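Local coordinates for transaminase (Bacillus megaterium, PDB 5G0A), which probably transfers amino groups between amines and keto compounds with S selectivity, using pyridoxal-5'-phosphate as cofactor, as an omega-transaminase of the class-III aminotransferase family, at residues V142-E145 against H146-H149; S194-M197 against F198-S201; G182-Y185 against N186-V189; Q254-K257 against M258-E261. All blocks are in the same frame, centred on the assembly; numbering follows the deposited sequence.

Interaction 1: residues V142-E145 against H146-H149; sequences VTRE and HDYH. With PLP (pyridoxal-5'-phosphate), chain K.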
# COMPACT_ATOMS: atom_id res chain seq x y z
N VAL B 142 -11.73 7.46 -7.34
CA VAL B 142 -11.47 7.44 -8.78
C VAL B 142 -11.13 8.85 -9.22
O VAL B 142 -11.90 9.80 -8.98
CB VAL B 142 -12.73 6.96 -9.55
CG1 VAL B 142 -12.47 6.99 -11.05
CG2 VAL B 142 -13.12 5.57 -9.08
N THR B 143 -9.97 8.97 -9.87
CA THR B 143 -9.54 10.21 -10.50
C THR B 143 -9.41 9.99 -12.02
O THR B 143 -9.81 8.92 -12.54
CB THR B 143 -8.20 10.65 -9.89
OG1 THR B 143 -7.94 12.01 -10.27
CG2 THR B 143 -7.05 9.71 -10.35
N ARG B 144 -8.91 10.98 -12.75
CA ARG B 144 -8.72 10.84 -14.21
C ARG B 144 -7.29 11.12 -14.61
O ARG B 144 -6.62 11.95 -14.00
CB ARG B 144 -9.66 11.76 -15.02
CG ARG B 144 -11.16 11.49 -14.84
CD ARG B 144 -11.77 12.27 -13.67
NE ARG B 144 -11.36 13.68 -13.71
CZ ARG B 144 -11.85 14.60 -14.54
NH1 ARG B 144 -12.81 14.28 -15.42
NH2 ARG B 144 -11.37 15.84 -14.52
N GLU B 145 -6.84 10.46 -15.67
CA GLU B 145 -5.59 10.81 -16.35
C GLU B 145 -5.52 12.33 -16.55
O GLU B 145 -6.50 12.93 -16.97
CB GLU B 145 -5.47 10.09 -17.71
CG GLU B 145 -4.06 10.23 -18.28
CD GLU B 145 -3.90 9.80 -19.74
OE1 GLU B 145 -4.89 9.73 -20.49
OE2 GLU B 145 -2.74 9.54 -20.13
N HIS B 146 -4.36 12.90 -16.24
CA HIS B 146 -4.04 14.33 -16.36
C HIS B 146 -4.69 15.26 -15.32
O HIS B 146 -4.49 16.48 -15.40
CB HIS B 146 -4.32 14.89 -17.77
CG HIS B 146 -3.76 14.05 -18.88
ND1 HIS B 146 -2.50 13.51 -18.85
CD2 HIS B 146 -4.30 13.69 -20.07
CE1 HIS B 146 -2.28 12.84 -19.97
NE2 HIS B 146 -3.36 12.93 -20.72
N ASP B 147 -5.41 14.71 -14.35
CA ASP B 147 -5.96 15.56 -13.29
C ASP B 147 -4.82 16.06 -12.42
O ASP B 147 -3.87 15.33 -12.15
CB ASP B 147 -6.94 14.80 -12.37
CG ASP B 147 -8.37 14.85 -12.85
OD1 ASP B 147 -8.62 15.25 -14.00
OD2 ASP B 147 -9.27 14.54 -12.03
N TYR B 148 -4.97 17.29 -11.95
CA TYR B 148 -4.12 17.86 -10.90
C TYR B 148 -5.02 18.23 -9.73
O TYR B 148 -5.99 18.99 -9.90
CB TYR B 148 -3.33 19.07 -11.40
CG TYR B 148 -2.38 19.57 -10.32
CD1 TYR B 148 -1.18 18.90 -10.08
CD2 TYR B 148 -2.72 20.65 -9.50
CE1 TYR B 148 -0.32 19.29 -9.05
CE2 TYR B 148 -1.85 21.07 -8.47
CZ TYR B 148 -0.66 20.38 -8.26
OH TYR B 148 0.21 20.75 -7.26
N HIS B 149 -4.73 17.68 -8.55
CA HIS B 149 -5.52 17.96 -7.37
C HIS B 149 -4.64 18.40 -6.20
O HIS B 149 -5.09 18.45 -5.07
CB HIS B 149 -6.40 16.74 -6.97
CG HIS B 149 -7.43 16.41 -8.00
ND1 HIS B 149 -8.48 17.26 -8.29
CD2 HIS B 149 -7.59 15.33 -8.81
CE1 HIS B 149 -9.23 16.73 -9.25
NE2 HIS B 149 -8.71 15.55 -9.57
N1 PLP K . -6.58 21.43 -7.21
C2 PLP K . -6.54 22.12 -8.37
C2A PLP K . -7.54 21.82 -9.47
C3 PLP K . -5.57 23.23 -8.54
O3 PLP K . -5.51 23.97 -9.65
C4 PLP K . -4.63 23.51 -7.44
C4A PLP K . -3.64 24.67 -7.56
C5 PLP K . -4.76 22.64 -6.25
C6 PLP K . -5.71 21.64 -6.21
C5A PLP K . -3.82 22.77 -5.06
O4P PLP K . -3.87 24.03 -4.42
P PLP K . -2.57 24.50 -3.58
O1P PLP K . -3.11 25.74 -2.93
O2P PLP K . -2.18 23.40 -2.60
O3P PLP K . -1.49 24.76 -4.60
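A buried salt bridge between Arg144 and Asp147 spans the type II beta turn that ends strand 140-144 of the large sheet in this class-III aminotransferase, where the chain swings into the pyridoxal-5'-phosphate pocket. The turn itself is closed by Asp147 N bonding to Arg144 O at 3.0 Å. Arg144 bends at chi2 (89°) and chi3, bringing its guanidinium alongside the Asp147 carboxylate. NE then meets Asp147 OD2 at 2.8 Å almost straight, in the guanidinium plane, on the syn side of the carboxylate but tilted out of its plane, while NH2 makes only a weak bond to Asp147 OD1, the two planar groups lying 60° apart. From the opposite face of the carboxylate, His149 NE2 reaches the same OD2 at 2.7 Å. The other ring nitrogen, ND1, bonds to Asp269, so Asp147, in a second shell, probably helps to set the His149 ring near the cofactor. A leucine in place of Asp147 would probably leave the Arg144 guanidinium without its buried counter-charge and His149 NE2 without its acceptor, leaving ND1 to hold the ring. Tyr148 and His149 belong to the cofactor pocket; the carbonyl O of Tyr148 comes within 3.3 Å of C2A of pyridoxal-5'-phosphate. At the corner of the turn the Glu145 side chain lies along the His146 ring, its CG 3.6 Å from the ring centroid and over the face in a CH-pi contact.

Interaction 2: residues S194-M197 against F198-S201; sequences SPNM and FQDS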
# COMPACT_ATOMS: atom_id res chain seq x y z
N SER B 194 -9.25 10.27 -19.12
CA SER B 194 -9.56 11.69 -19.21
C SER B 194 -10.82 11.86 -20.08
O SER B 194 -11.12 11.01 -20.94
CB SER B 194 -8.37 12.44 -19.81
OG SER B 194 -8.17 12.07 -21.15
N PRO B 195 -11.56 12.96 -19.87
CA PRO B 195 -12.74 13.22 -20.70
C PRO B 195 -12.45 13.32 -22.20
O PRO B 195 -13.35 13.12 -23.01
CB PRO B 195 -13.22 14.59 -20.20
CG PRO B 195 -12.74 14.66 -18.81
CD PRO B 195 -11.40 14.00 -18.82
N ASN B 196 -11.21 13.63 -22.56
CA ASN B 196 -10.83 13.87 -23.96
C ASN B 196 -10.12 12.68 -24.62
O ASN B 196 -9.57 12.82 -25.72
CB ASN B 196 -9.93 15.11 -24.07
CG ASN B 196 -10.72 16.41 -24.08
OD1 ASN B 196 -11.95 16.42 -24.12
ND2 ASN B 196 -10.00 17.53 -24.08
N MET B 197 -10.13 11.54 -23.95
CA MET B 197 -9.25 10.42 -24.33
C MET B 197 -9.64 9.72 -25.63
O MET B 197 -8.75 9.31 -26.39
CB MET B 197 -9.17 9.40 -23.18
CG MET B 197 -7.94 8.52 -23.22
SD MET B 197 -7.49 7.88 -21.60
CE MET B 197 -6.00 6.96 -22.02
N PHE B 198 -10.94 9.57 -25.88
CA PHE B 198 -11.41 8.89 -27.08
C PHE B 198 -12.04 9.84 -28.10
O PHE B 198 -13.24 10.13 -28.03
CB PHE B 198 -12.41 7.80 -26.70
CG PHE B 198 -11.90 6.87 -25.63
CD1 PHE B 198 -10.88 5.97 -25.90
CD2 PHE B 198 -12.42 6.94 -24.33
CE1 PHE B 198 -10.39 5.13 -24.90
CE2 PHE B 198 -11.95 6.10 -23.34
CZ PHE B 198 -10.94 5.19 -23.62
N GLN B 199 -11.23 10.30 -29.05
CA GLN B 199 -11.65 11.27 -30.06
C GLN B 199 -11.62 10.65 -31.46
O GLN B 199 -10.92 9.68 -31.70
CB GLN B 199 -10.73 12.49 -30.06
CG GLN B 199 -10.72 13.28 -28.75
CD GLN B 199 -10.04 14.63 -28.89
OE1 GLN B 199 -10.11 15.28 -29.93
NE2 GLN B 199 -9.39 15.07 -27.82
N ASP B 200 -12.40 11.23 -32.38
CA ASP B 200 -12.29 10.82 -33.77
C ASP B 200 -11.45 11.82 -34.57
O ASP B 200 -10.90 12.76 -33.99
CB ASP B 200 -13.67 10.56 -34.41
CG ASP B 200 -14.48 11.83 -34.66
OD1 ASP B 200 -13.90 12.93 -34.77
OD2 ASP B 200 -15.72 11.71 -34.77
N SER B 201 -11.36 11.58 -35.88
CA SER B 201 -10.54 12.39 -36.79
C SER B 201 -11.01 13.84 -36.89
O SER B 201 -10.21 14.73 -37.18
CB SER B 201 -10.55 11.75 -38.19
OG SER B 201 -10.53 10.33 -38.11
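Gln199 NE2 donates to Asn196 O at 3.1 Å, the one hydrogen bond between 194-197 and 198-201. The carbonyl oxygen is met on a lone pair, in the carbonyl plane, and lies in turn within the plane of the Gln199 amide, with an N-H...O angle of 159°. Gln199 gets there because its CG is anti to its own carbonyl carbon (chi1 -62°) and the chain runs extended beyond, passing CG at 3.3 Å from Asn196 O before the amide arrives. NE2 also rests against Asn196 CB at 3.8 Å. The turn that presents this carbonyl is a type I beta turn from Ser194 to Met197, closed by Met197 N bonding to Ser194 O; it lies in the long loop that leaves strand 189-192, an edge strand of the chain's seven-stranded sheet, and leads to helix 214-226. On Phe198 the packing is apolar. Met197 CB stands over one ring face as a CH-pi contact, 4.3 Å from the centroid and close to the ring normal. The extended Met197 chain carries SD obliquely to the same ring, a Met-aromatic contact at 5.3 Å from the centroid. Met197 also packs on Tyr218 of the second subunit, and the Phe198 ring meets Phe198 of that subunit with the planes about 45° apart.

Interaction 3: residues G182-Y185 against N186-V189; sequences GSSY and NSAV
Two hydroxyls make the shortest polar contact of this loop: Ser184 OG and Ser187 OG are hydrogen-bonded at 2.7 Å, in a direction the heavy atoms do not fix. Each is brought there by its first torsion. Ser184 turns its hydroxyl away from its own N, whereas Ser187 OG sits between its backbone N and carbonyl carbon (chi1 57°), so the two oxygens converge on one flank of the turn. Ser187 OG also lies 3.1 Å from Ser184 O, and beyond the loop it is hydrogen-bonded to Ser187 OG of the second subunit, which ties the serine pair to the subunit interface. Backbone bonds account for the path of the chain. Tyr185 N reaches Gly182 O at 3.3 Å, and Ser187 N reaches Ser184 O in a weak bond, also at 3.3 Å. These close two overlapping beta turns, type I from Gly182 to Tyr185 and type II from Ser184 to Ser187, which reverse the chain twice before it enters edge strand 189-192. Asn186 takes the third position of the second turn with a phi of 75°, the positive value usual at that position of a type II turn. Further on, Ala188 O receives a weak hydrogen bond from Arg133 NH2. The Tyr185 ring faces other chains: it meets Tyr185 of the fourth subunit with the planes about 25° apart, and Tyr185 also packs on Pro139 of the third subunit. Within the chain, Ser187 touches Thr157 of helix 153-157.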
# COMPACT_ATOMS: atom_id res chain seq x y z
N GLY B 182 8.12 5.08 -2.34
CA GLY B 182 7.23 4.81 -1.22
C GLY B 182 5.93 5.59 -1.21
O GLY B 182 5.06 5.33 -0.37
N SER B 183 5.79 6.54 -2.14
CA SER B 183 4.69 7.52 -2.09
C SER B 183 3.34 6.90 -2.44
O SER B 183 2.29 7.50 -2.18
CB SER B 183 4.99 8.71 -3.01
OG SER B 183 4.97 8.31 -4.38
N SER B 184 3.37 5.71 -3.03
CA SER B 184 2.14 5.06 -3.47
C SER B 184 1.89 3.77 -2.72
O SER B 184 1.01 3.00 -3.10
CB SER B 184 2.17 4.81 -4.98
OG SER B 184 0.87 4.62 -5.48
N TYR B 185 2.64 3.51 -1.65
CA TYR B 185 2.31 2.41 -0.77
C TYR B 185 0.94 2.77 -0.23
O TYR B 185 0.70 3.93 0.11
CB TYR B 185 3.26 2.33 0.43
CG TYR B 185 4.63 1.72 0.22
CD1 TYR B 185 5.45 2.11 -0.83
CD2 TYR B 185 5.14 0.78 1.13
CE1 TYR B 185 6.74 1.57 -0.95
CE2 TYR B 185 6.41 0.25 1.00
CZ TYR B 185 7.21 0.64 -0.04
OH TYR B 185 8.47 0.07 -0.18
N ASN B 186 0.03 1.81 -0.15
CA ASN B 186 -1.27 2.05 0.47
C ASN B 186 -2.28 2.87 -0.37
O ASN B 186 -3.46 2.88 -0.01
CB ASN B 186 -1.06 2.77 1.80
CG ASN B 186 -2.00 2.30 2.89
OD1 ASN B 186 -1.56 1.70 3.86
ND2 ASN B 186 -3.28 2.59 2.75
N SER B 187 -1.84 3.55 -1.43
CA SER B 187 -2.78 4.45 -2.17
C SER B 187 -4.03 3.68 -2.60
O SER B 187 -3.94 2.56 -3.06
CB SER B 187 -2.13 5.21 -3.35
OG SER B 187 -1.52 4.35 -4.30
N ALA B 188 -5.19 4.28 -2.39
CA ALA B 188 -6.42 3.59 -2.75
C ALA B 188 -7.11 4.38 -3.89
O ALA B 188 -8.11 5.01 -3.67
CB ALA B 188 -7.28 3.53 -1.52
N VAL B 189 -6.50 4.41 -5.07
CA VAL B 189 -6.91 5.29 -6.16
C VAL B 189 -6.92 4.52 -7.46
O VAL B 189 -5.98 3.75 -7.77
CB VAL B 189 -5.98 6.54 -6.30
CG1 VAL B 189 -6.30 7.36 -7.56
CG2 VAL B 189 -6.05 7.40 -5.04

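Interaction 4: residues Q254-K257 against M258-E261; sequences QIRK and MTKE
Charged and polar side chains link Arg256 to Thr259 and Lys257 to Glu261, each pair within a turn or so of one helix. Arg256 NH2 donates to Thr259 OG1 at 2.9 Å, with the hydroxyl tilted out of the guanidinium plane. Bends at chi2 (74°) and chi3 swing the arginine forward along the helix to cross the threonine at about a right angle. The same NH2 forms a salt bridge with Asp292, while NH1 bonds to Gln290 O. Lys257 NZ and Glu261 OE2 make a weaker salt bridge, 3.2 Å long, on the solvent side. Among packing contacts, Lys260 CE lies over one face of the Arg256 guanidinium, 3.7 Å from CZ, although its NZ and Arg256 NH1 bring like charges to 4.3 Å. Replacing Arg256 by an alanine is likely to leave Asp292 without this positive partner and Thr259 OG1 without its guanidinium donor. On the buried flank Ile255 and Met258 run side by side, with Ile255 CD1 4.0 Å from Met258 CE. Met258 continues onto Thr219, Arg220 and Ile223 of helix 214-226, and Ile255 packs on Trp266 of strand 265-269. Backbone bonds repeat at i to i+4: Met258 N to Gln254 O and Thr259 N to Ile255 O are both 2.9 Å, followed by Lys260 N to Arg256 O and Glu261 N to Lys257 O. This is an amphipathic alpha helix, the crossover of the beta-alpha-beta unit formed by strand 231-236, helix 251-262 and strand 265-269.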
# COMPACT_ATOMS: atom_id res chain seq x y z
N GLN B 254 -22.91 13.40 -17.32
CA GLN B 254 -22.85 11.94 -17.31
C GLN B 254 -22.16 11.37 -16.07
O GLN B 254 -22.54 10.32 -15.57
CB GLN B 254 -22.25 11.40 -18.60
CG GLN B 254 -23.27 11.38 -19.73
CD GLN B 254 -22.77 10.66 -20.98
OE1 GLN B 254 -21.86 9.84 -20.93
NE2 GLN B 254 -23.39 10.97 -22.11
N ILE B 255 -21.15 12.07 -15.57
CA ILE B 255 -20.50 11.65 -14.33
C ILE B 255 -21.42 11.81 -13.13
O ILE B 255 -21.45 10.94 -12.25
CB ILE B 255 -19.16 12.40 -14.10
CG1 ILE B 255 -18.08 11.87 -15.06
CG2 ILE B 255 -18.71 12.33 -12.63
CD1 ILE B 255 -17.67 10.40 -14.91
N ARG B 256 -22.20 12.89 -13.09
CA ARG B 256 -23.13 13.10 -12.00
C ARG B 256 -24.17 11.97 -11.97
O ARG B 256 -24.46 11.40 -10.92
CB ARG B 256 -23.81 14.48 -12.11
CG ARG B 256 -24.98 14.67 -11.17
CD ARG B 256 -24.60 14.88 -9.70
NE ARG B 256 -24.10 13.66 -9.05
CZ ARG B 256 -23.72 13.59 -7.77
NH1 ARG B 256 -23.78 14.64 -6.97
NH2 ARG B 256 -23.29 12.43 -7.28
N LYS B 257 -24.72 11.66 -13.14
CA LYS B 257 -25.68 10.58 -13.31
C LYS B 257 -25.08 9.22 -12.94
O LYS B 257 -25.68 8.48 -12.17
CB LYS B 257 -26.21 10.58 -14.75
CG LYS B 257 -27.24 9.49 -15.05
CD LYS B 257 -28.03 9.85 -16.31
CE LYS B 257 -28.88 8.68 -16.80
NZ LYS B 257 -28.07 7.60 -17.42
N MET B 258 -23.89 8.91 -13.45
CA MET B 258 -23.22 7.63 -13.18
C MET B 258 -22.92 7.44 -11.69
O MET B 258 -23.18 6.37 -11.12
CB MET B 258 -21.93 7.49 -14.03
CG MET B 258 -21.09 6.24 -13.72
SD MET B 258 -19.31 6.46 -14.03
CE MET B 258 -18.77 7.38 -12.58
N THR B 259 -22.40 8.48 -11.03
CA THR B 259 -22.17 8.39 -9.59
C THR B 259 -23.45 8.17 -8.76
O THR B 259 -23.49 7.33 -7.87
CB THR B 259 -21.35 9.60 -9.06
OG1 THR B 259 -22.00 10.84 -9.39
CG2 THR B 259 -19.94 9.59 -9.65
N LYS B 260 -24.51 8.91 -9.08
CA LYS B 260 -25.80 8.71 -8.41
C LYS B 260 -26.29 7.27 -8.60
O LYS B 260 -26.76 6.64 -7.65
CB LYS B 260 -26.86 9.66 -8.98
CG LYS B 260 -26.75 11.13 -8.57
CD LYS B 260 -27.08 11.36 -7.10
CE LYS B 260 -27.21 12.86 -6.82
NZ LYS B 260 -27.48 13.11 -5.38
N GLU B 261 -26.18 6.76 -9.83
CA GLU B 261 -26.65 5.39 -10.13
C GLU B 261 -25.83 4.31 -9.41
O GLU B 261 -26.37 3.30 -8.97
CB GLU B 261 -26.62 5.14 -11.64
CG GLU B 261 -27.67 5.94 -12.40
CD GLU B 261 -27.58 5.79 -13.90
OE1 GLU B 261 -26.59 5.23 -14.42
OE2 GLU B 261 -28.51 6.27 -14.58

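In the fold
Along the chain the order is interaction 1, interaction 3, interaction 2, interaction 4, all on or around the seven-stranded sheet. Strand 140-144 runs into interaction 1, and its neighbour, edge strand 189-192, is entered from interaction 3 and left towards interaction 2. Interaction 1 therefore touches both, through Thr143 on Val189 and Glu145 on Met197, with centres about 15 Å away in each case, whereas interactions 2 and 3 lie about 28 Å apart by centres. Helix 251-262 of interaction 4 packs against the sheet, its centre about 17 Å from that of interaction 1. Interaction 1 supplies Tyr148 and His149 to the cofactor pocket; interactions 1, 2 and 3 all meet other subunits, whereas interaction 4 touches none.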